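Local structure of Lin2722 protein (Listeria innocua, 3DS8) at residues 124-128 / 238-243; 173-177 / 234-238. The protein is of unknown function but belongs to an alpha/beta hydrolase family and may act as a serine hydrolase. All blocks are in the same frame, centred on the assembly; numbering follows the deposited sequence.

Contact 1 of 2, residues 124-128 / 238-243. With SO4 (sulfate ion), chain F.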
loop_
_atom_site.group_PDB
_atom_site.type_symbol
_atom_site.label_atom_id
_atom_site.label_comp_id
_atom_site.label_asym_id
_atom_site.label_seq_id
_atom_site.Cartn_x
_atom_site.Cartn_y
_atom_site.Cartn_z
ATOM N N LEU A 124 -4.692 -10.311 -1.798
ATOM C CA LEU A 124 -4.281 -8.982 -2.300
ATOM C C LEU A 124 -3.796 -9.149 -3.739
ATOM O O LEU A 124 -3.024 -10.044 -4.048
ATOM C CB LEU A 124 -3.162 -8.400 -1.444
ATOM C CG LEU A 124 -2.819 -6.945 -1.555
ATOM C CD1 LEU A 124 -4.019 -6.035 -1.253
ATOM C CD2 LEU A 124 -1.637 -6.673 -0.569
ATOM N N ARG A 125 -4.314 -8.322 -4.620
ATOM C CA ARG A 125 -3.977 -8.339 -6.017
ATOM C C ARG A 125 -3.037 -7.159 -6.343
ATOM O O ARG A 125 -1.855 -7.359 -6.599
ATOM C CB ARG A 125 -5.240 -8.315 -6.869
ATOM C CG ARG A 125 -4.950 -8.357 -8.375
ATOM C CD ARG A 125 -6.178 -8.167 -9.229
ATOM N NE ARG A 125 -6.765 -6.839 -9.120
ATOM C CZ ARG A 125 -7.618 -6.342 -10.010
ATOM N NH1 ARG A 125 -7.988 -7.064 -11.071
ATOM N NH2 ARG A 125 -8.082 -5.130 -9.858
ATOM N N LYS A 126 -3.558 -5.944 -6.331
ATOM C CA LYS A 126 -2.720 -4.745 -6.546
ATOM C C LYS A 126 -2.413 -4.126 -5.198
ATOM O O LYS A 126 -3.307 -4.012 -4.356
ATOM C CB LYS A 126 -3.429 -3.736 -7.398
ATOM C CG LYS A 126 -3.686 -4.232 -8.832
ATOM C CD LYS A 126 -4.584 -3.290 -9.556
ATOM C CE LYS A 126 -4.903 -3.731 -10.930
ATOM N NZ LYS A 126 -3.848 -3.508 -11.935
ATOM N N LEU A 127 -1.175 -3.722 -4.995
ATOM C CA LEU A 127 -0.688 -3.129 -3.754
ATOM C C LEU A 127 0.033 -1.839 -4.123
ATOM O O LEU A 127 1.048 -1.875 -4.810
ATOM C CB LEU A 127 0.301 -4.050 -3.040
ATOM C CG LEU A 127 0.741 -3.763 -1.604
ATOM C CD1 LEU A 127 1.583 -4.984 -1.094
ATOM C CD2 LEU A 127 1.485 -2.420 -1.478
ATOM N N VAL A 128 -0.522 -0.707 -3.709
ATOM C CA VAL A 128 0.118 0.598 -3.860
ATOM C C VAL A 128 0.617 1.104 -2.509
ATOM O O VAL A 128 -0.136 1.198 -1.509
ATOM C CB VAL A 128 -0.844 1.649 -4.490
ATOM C CG1 VAL A 128 -0.128 3.017 -4.667
ATOM C CG2 VAL A 128 -1.412 1.178 -5.834
ATOM N N PHE A 238 -2.712 2.692 -12.041
ATOM C CA PHE A 238 -2.352 1.336 -11.658
ATOM C C PHE A 238 -3.588 0.493 -11.347
ATOM O O PHE A 238 -3.688 -0.677 -11.732
ATOM C CB PHE A 238 -1.444 1.410 -10.450
ATOM C CG PHE A 238 -0.737 0.139 -10.132
ATOM C CD1 PHE A 238 0.231 -0.362 -11.000
ATOM C CD2 PHE A 238 -1.005 -0.546 -8.950
ATOM C CE1 PHE A 238 0.971 -1.508 -10.646
ATOM C CE2 PHE A 238 -0.297 -1.671 -8.602
ATOM C CZ PHE A 238 0.689 -2.150 -9.443
ATOM N N LEU A 239 -4.575 1.115 -10.707
ATOM C CA LEU A 239 -5.789 0.400 -10.304
ATOM C C LEU A 239 -6.749 0.160 -11.439
ATOM O O LEU A 239 -7.439 -0.852 -11.437
ATOM C CB LEU A 239 -6.525 1.134 -9.161
ATOM C CG LEU A 239 -5.852 1.280 -7.797
ATOM C CD1 LEU A 239 -6.700 2.216 -6.881
ATOM C CD2 LEU A 239 -5.604 -0.107 -7.161
ATOM N N GLU A 240 -6.819 1.073 -12.402
ATOM C CA GLU A 240 -7.890 1.014 -13.376
ATOM C C GLU A 240 -7.445 0.817 -14.814
ATOM O O GLU A 240 -8.264 0.443 -15.617
ATOM C CB GLU A 240 -8.762 2.267 -13.259
ATOM C CG GLU A 240 -9.455 2.397 -11.894
ATOM C CD GLU A 240 -10.320 1.219 -11.501
ATOM O OE1 GLU A 240 -10.916 0.601 -12.391
ATOM O OE2 GLU A 240 -10.392 0.946 -10.271
ATOM N N LYS A 241 -6.190 1.093 -15.132
ATOM C CA LYS A 241 -5.693 1.071 -16.530
ATOM C C LYS A 241 -4.611 0.036 -16.750
ATOM O O LYS A 241 -4.611 -0.650 -17.791
ATOM C CB LYS A 241 -5.184 2.454 -16.937
ATOM C CG LYS A 241 -6.247 3.522 -16.913
ATOM C CD LYS A 241 -7.357 3.190 -17.862
ATOM C CE LYS A 241 -8.319 4.338 -18.093
ATOM N NZ LYS A 241 -9.163 4.082 -19.266
ATOM N N PHE A 242 -3.715 -0.105 -15.780
ATOM C CA PHE A 242 -2.616 -1.046 -15.882
ATOM C C PHE A 242 -3.127 -2.486 -15.841
ATOM O O PHE A 242 -3.803 -2.894 -14.893
ATOM C CB PHE A 242 -1.595 -0.825 -14.771
ATOM C CG PHE A 242 -0.468 -1.842 -14.792
ATOM C CD1 PHE A 242 0.440 -1.838 -15.805
ATOM C CD2 PHE A 242 -0.362 -2.809 -13.794
ATOM C CE1 PHE A 242 1.481 -2.780 -15.856
ATOM C CE2 PHE A 242 0.672 -3.766 -13.836
ATOM C CZ PHE A 242 1.592 -3.733 -14.859
ATOM N N LYS A 243 -2.750 -3.260 -16.852
ATOM C CA LYS A 243 -3.128 -4.664 -16.889
ATOM C C LYS A 243 -1.957 -5.412 -17.512
ATOM O O LYS A 243 -1.352 -4.926 -18.457
ATOM C CB LYS A 243 -4.388 -4.843 -17.743
ATOM C CG LYS A 243 -5.703 -4.219 -17.182
ATOM C CD LYS A 243 -6.505 -5.215 -16.265
ATOM C CE LYS A 243 -7.660 -4.546 -15.415
ATOM N NZ LYS A 243 -8.225 -5.442 -14.277
HETATM S S SO4 F . -4.416 -7.166 -13.675
HETATM O O1 SO4 F . -5.250 -8.184 -14.339
HETATM O O2 SO4 F . -3.136 -7.131 -14.446
HETATM O O3 SO4 F . -5.096 -5.849 -13.654
HETATM O O4 SO4 F . -4.263 -7.487 -12.231
#

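Contact 2 of 2, residues 173-177 / 234-238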
loop_
_atom_site.group_PDB
_atom_site.type_symbol
_atom_site.label_atom_id
_atom_site.label_comp_id
_atom_site.label_asym_id
_atom_site.label_seq_id
_atom_site.Cartn_x
_atom_site.Cartn_y
_atom_site.Cartn_z
ATOM N N GLU A 173 0.648 -7.375 -7.852
ATOM C CA GLU A 173 1.165 -6.260 -8.666
ATOM C C GLU A 173 1.416 -5.105 -7.698
ATOM O O GLU A 173 0.536 -4.722 -6.946
ATOM C CB GLU A 173 0.146 -5.846 -9.742
ATOM C CG GLU A 173 -0.176 -6.951 -10.722
ATOM C CD GLU A 173 -1.201 -6.577 -11.773
ATOM O OE1 GLU A 173 -1.810 -5.512 -11.606
ATOM O OE2 GLU A 173 -1.338 -7.311 -12.811
ATOM N N VAL A 174 2.631 -4.593 -7.709
ATOM C CA VAL A 174 3.088 -3.652 -6.692
ATOM C C VAL A 174 3.523 -2.362 -7.333
ATOM O O VAL A 174 4.299 -2.376 -8.303
ATOM C CB VAL A 174 4.236 -4.251 -5.836
ATOM C CG1 VAL A 174 4.772 -3.206 -4.889
ATOM C CG2 VAL A 174 3.775 -5.479 -5.083
ATOM N N LEU A 175 3.030 -1.244 -6.803
ATOM C CA LEU A 175 3.466 0.083 -7.205
ATOM C C LEU A 175 4.013 0.770 -5.971
ATOM O O LEU A 175 3.309 0.908 -4.937
ATOM C CB LEU A 175 2.291 0.922 -7.764
ATOM C CG LEU A 175 2.556 2.412 -7.967
ATOM C CD1 LEU A 175 3.666 2.621 -8.986
ATOM C CD2 LEU A 175 1.192 3.117 -8.396
ATOM N N ALA A 176 5.292 1.167 -6.032
ATOM C CA ALA A 176 5.936 1.891 -4.956
ATOM C C ALA A 176 6.138 3.338 -5.387
ATOM O O ALA A 176 6.876 3.653 -6.345
ATOM C CB ALA A 176 7.310 1.266 -4.583
ATOM N N ILE A 177 5.443 4.221 -4.685
ATOM C CA ILE A 177 5.546 5.646 -4.858
ATOM C C ILE A 177 6.420 6.266 -3.803
ATOM O O ILE A 177 6.250 5.989 -2.579
ATOM C CB ILE A 177 4.139 6.277 -4.830
ATOM C CG1 ILE A 177 3.355 5.888 -6.096
ATOM C CG2 ILE A 177 4.228 7.815 -4.664
ATOM C CD1 ILE A 177 1.889 6.324 -6.069
ATOM N N LYS A 234 -1.235 8.372 -10.620
ATOM C CA LYS A 234 -0.499 7.111 -10.820
ATOM C C LYS A 234 -1.273 5.924 -10.215
ATOM O O LYS A 234 -1.307 4.833 -10.788
ATOM C CB LYS A 234 0.916 7.241 -10.279
ATOM C CG LYS A 234 1.853 6.148 -10.775
ATOM C CD LYS A 234 2.302 6.330 -12.193
ATOM C CE LYS A 234 3.170 5.152 -12.656
ATOM N NZ LYS A 234 3.560 5.217 -14.106
ATOM N N THR A 235 -1.889 6.168 -9.053
ATOM C CA THR A 235 -2.671 5.187 -8.366
ATOM C C THR A 235 -3.900 4.808 -9.202
ATOM O O THR A 235 -4.207 3.631 -9.385
ATOM C CB THR A 235 -3.038 5.666 -6.920
ATOM O OG1 THR A 235 -1.831 5.801 -6.154
ATOM C CG2 THR A 235 -3.905 4.657 -6.218
ATOM N N TYR A 236 -4.637 5.808 -9.690
ATOM C CA TYR A 236 -5.736 5.517 -10.600
ATOM C C TYR A 236 -5.273 4.668 -11.761
ATOM O O TYR A 236 -5.902 3.646 -12.074
ATOM C CB TYR A 236 -6.371 6.805 -11.125
ATOM C CG TYR A 236 -7.325 6.549 -12.256
ATOM C CD1 TYR A 236 -8.647 6.042 -12.011
ATOM C CD2 TYR A 236 -6.931 6.762 -13.567
ATOM C CE1 TYR A 236 -9.495 5.806 -13.018
ATOM C CE2 TYR A 236 -7.781 6.491 -14.608
ATOM C CZ TYR A 236 -9.062 6.014 -14.332
ATOM O OH TYR A 236 -9.923 5.800 -15.375
ATOM N N TRP A 237 -4.192 5.099 -12.421
ATOM C CA TRP A 237 -3.647 4.355 -13.560
ATOM C C TRP A 237 -3.374 2.912 -13.189
ATOM O O TRP A 237 -3.737 2.015 -13.927
ATOM C CB TRP A 237 -2.363 5.013 -14.081
ATOM C CG TRP A 237 -1.639 4.161 -15.065
ATOM C CD1 TRP A 237 -1.920 4.025 -16.360
ATOM C CD2 TRP A 237 -0.517 3.342 -14.802
ATOM N NE1 TRP A 237 -1.057 3.133 -16.947
ATOM C CE2 TRP A 237 -0.179 2.704 -16.012
ATOM C CE3 TRP A 237 0.246 3.078 -13.668
ATOM C CZ2 TRP A 237 0.863 1.819 -16.109
ATOM C CZ3 TRP A 237 1.285 2.200 -13.784
ATOM C CH2 TRP A 237 1.588 1.603 -15.007
ATOM N N PHE A 238 -2.712 2.692 -12.041
ATOM C CA PHE A 238 -2.352 1.336 -11.658
ATOM C C PHE A 238 -3.588 0.493 -11.347
ATOM O O PHE A 238 -3.688 -0.677 -11.732
ATOM C CB PHE A 238 -1.444 1.410 -10.450
ATOM C CG PHE A 238 -0.737 0.139 -10.132
ATOM C CD1 PHE A 238 0.231 -0.362 -11.000
ATOM C CD2 PHE A 238 -1.005 -0.546 -8.950
ATOM C CE1 PHE A 238 0.971 -1.508 -10.646
ATOM C CE2 PHE A 238 -0.297 -1.671 -8.602
ATOM C CZ PHE A 238 0.689 -2.150 -9.443
#

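Contact 1 of 2, residues 124-128 / 238-243
With chi1 at -65°, CG of Lys126 sits beside the backbone N, and the chain runs straight as far as CE, toward the end of helix 229-240. A bend at chi4 (-78°) then brings NZ within bonding distance of both Phe238 O and Phe242 O. Lys126 NZ donates to Phe238 O at 2.8 Å, nearly in line with that C=O bond. Lys126 NZ also donates to Phe242 O at 3.0 Å, tilted 31° out of the carbonyl plane. Glu173 is a further main partner, through a salt bridge. The bond from Lys126 NZ to sulfate O3, 3.2 Å, is the longest of the four, which must share three protons.

The aliphatic part of the side chain packs against Phe238 and Leu239. Lys126 CB meets Phe238 CE2 obliquely at 3.9 Å, and CD also lies against Phe238 O. Further along the strand, Val128 CG2 sits 3.6 Å from Phe238 CD2.

Arg125 NH1 comes obliquely within 3.6 Å of Lys243 NZ beside the sulfate, whose O3 lies over one guanidinium face. Lys243 NZ bonds O3 weakly. Asp97 anchors Arg125 by a salt bridge.

The sulfate probably came from the crystallisation liquor, and its fit is doubtful because the Glu173 carboxylate crowds it. The carbonyls and Glu173 would probably favour a charged Lys126. Its bonds to Phe238 O and Phe242 O tie the helix end and the following turn to the strand.

Contact 2 of 2, residues 173-177 / 234-238
The Phe238 ring has Leu175 CB over the centre of one face, 3.6 Å from the centroid and 6° off the ring normal, a CH-pi contact. Lys126 NZ lies over the opposite face, too far for more than a weak cation-pi attraction. At the ring edge, near its plane, Phe238 CZ meets Glu173 C at 3.5 Å. Phe242 adds a second ring nearby, its plane within about 5° of that of Phe238.

The ring therefore packs against the strand backbone as well as its side chains. Glu173 CB touches Phe238 CZ at 3.7 Å. Leu175 and Phe238 lie alongside each other, pointing opposite ways, with Leu175 CD2 3.8 Å from Phe238 CB.

One turn earlier in the helix, Lys234 CG rests on Leu175 CD2 at 3.9 Å. A bend at chi2 (76°) then carries the Lys234 chain away from the strand and sets NZ over the Trp237 ring, toward its rim. Ile177 CD1 reaches Thr235 OG1 at 3.8 Å, the two side chains crossing at about a right angle. That hydroxyl oxygen is hydrogen-bonded to Ser231 O within the helix.

Leu175, Glu173 and Ile177 alternate with residues that turn from the helix, so one side of the strand carries the contact. The strand and helix segments run antiparallel, 10.1 Å apart at their axes. This is the layered packing of helix on central sheet found in the alpha/beta hydrolase fold.

Contacts 1 and 2 dock the same helix, 229-240, on two neighbouring strands of the central sheet, with their centres about 6 Å apart. Phe238 belongs to both. The strands are joined directly: Leu127 N lies 2.8 Å from Glu173 O, and Arg125 O lies 2.8 Å from Glu173 N, both probable hydrogen bonds. Val128 CG1 of contact 1 also packs 3.6 Å from Thr235 OG1 of contact 2. The helix thus straddles both strands. The sulfate is held from contact 1 and by Thr244 N. Glu173 of contact 2 also comes close to it. Val128 lies near, without touching, an apparent nucleophile elbow. Neither contact is known to take part in this possible active site.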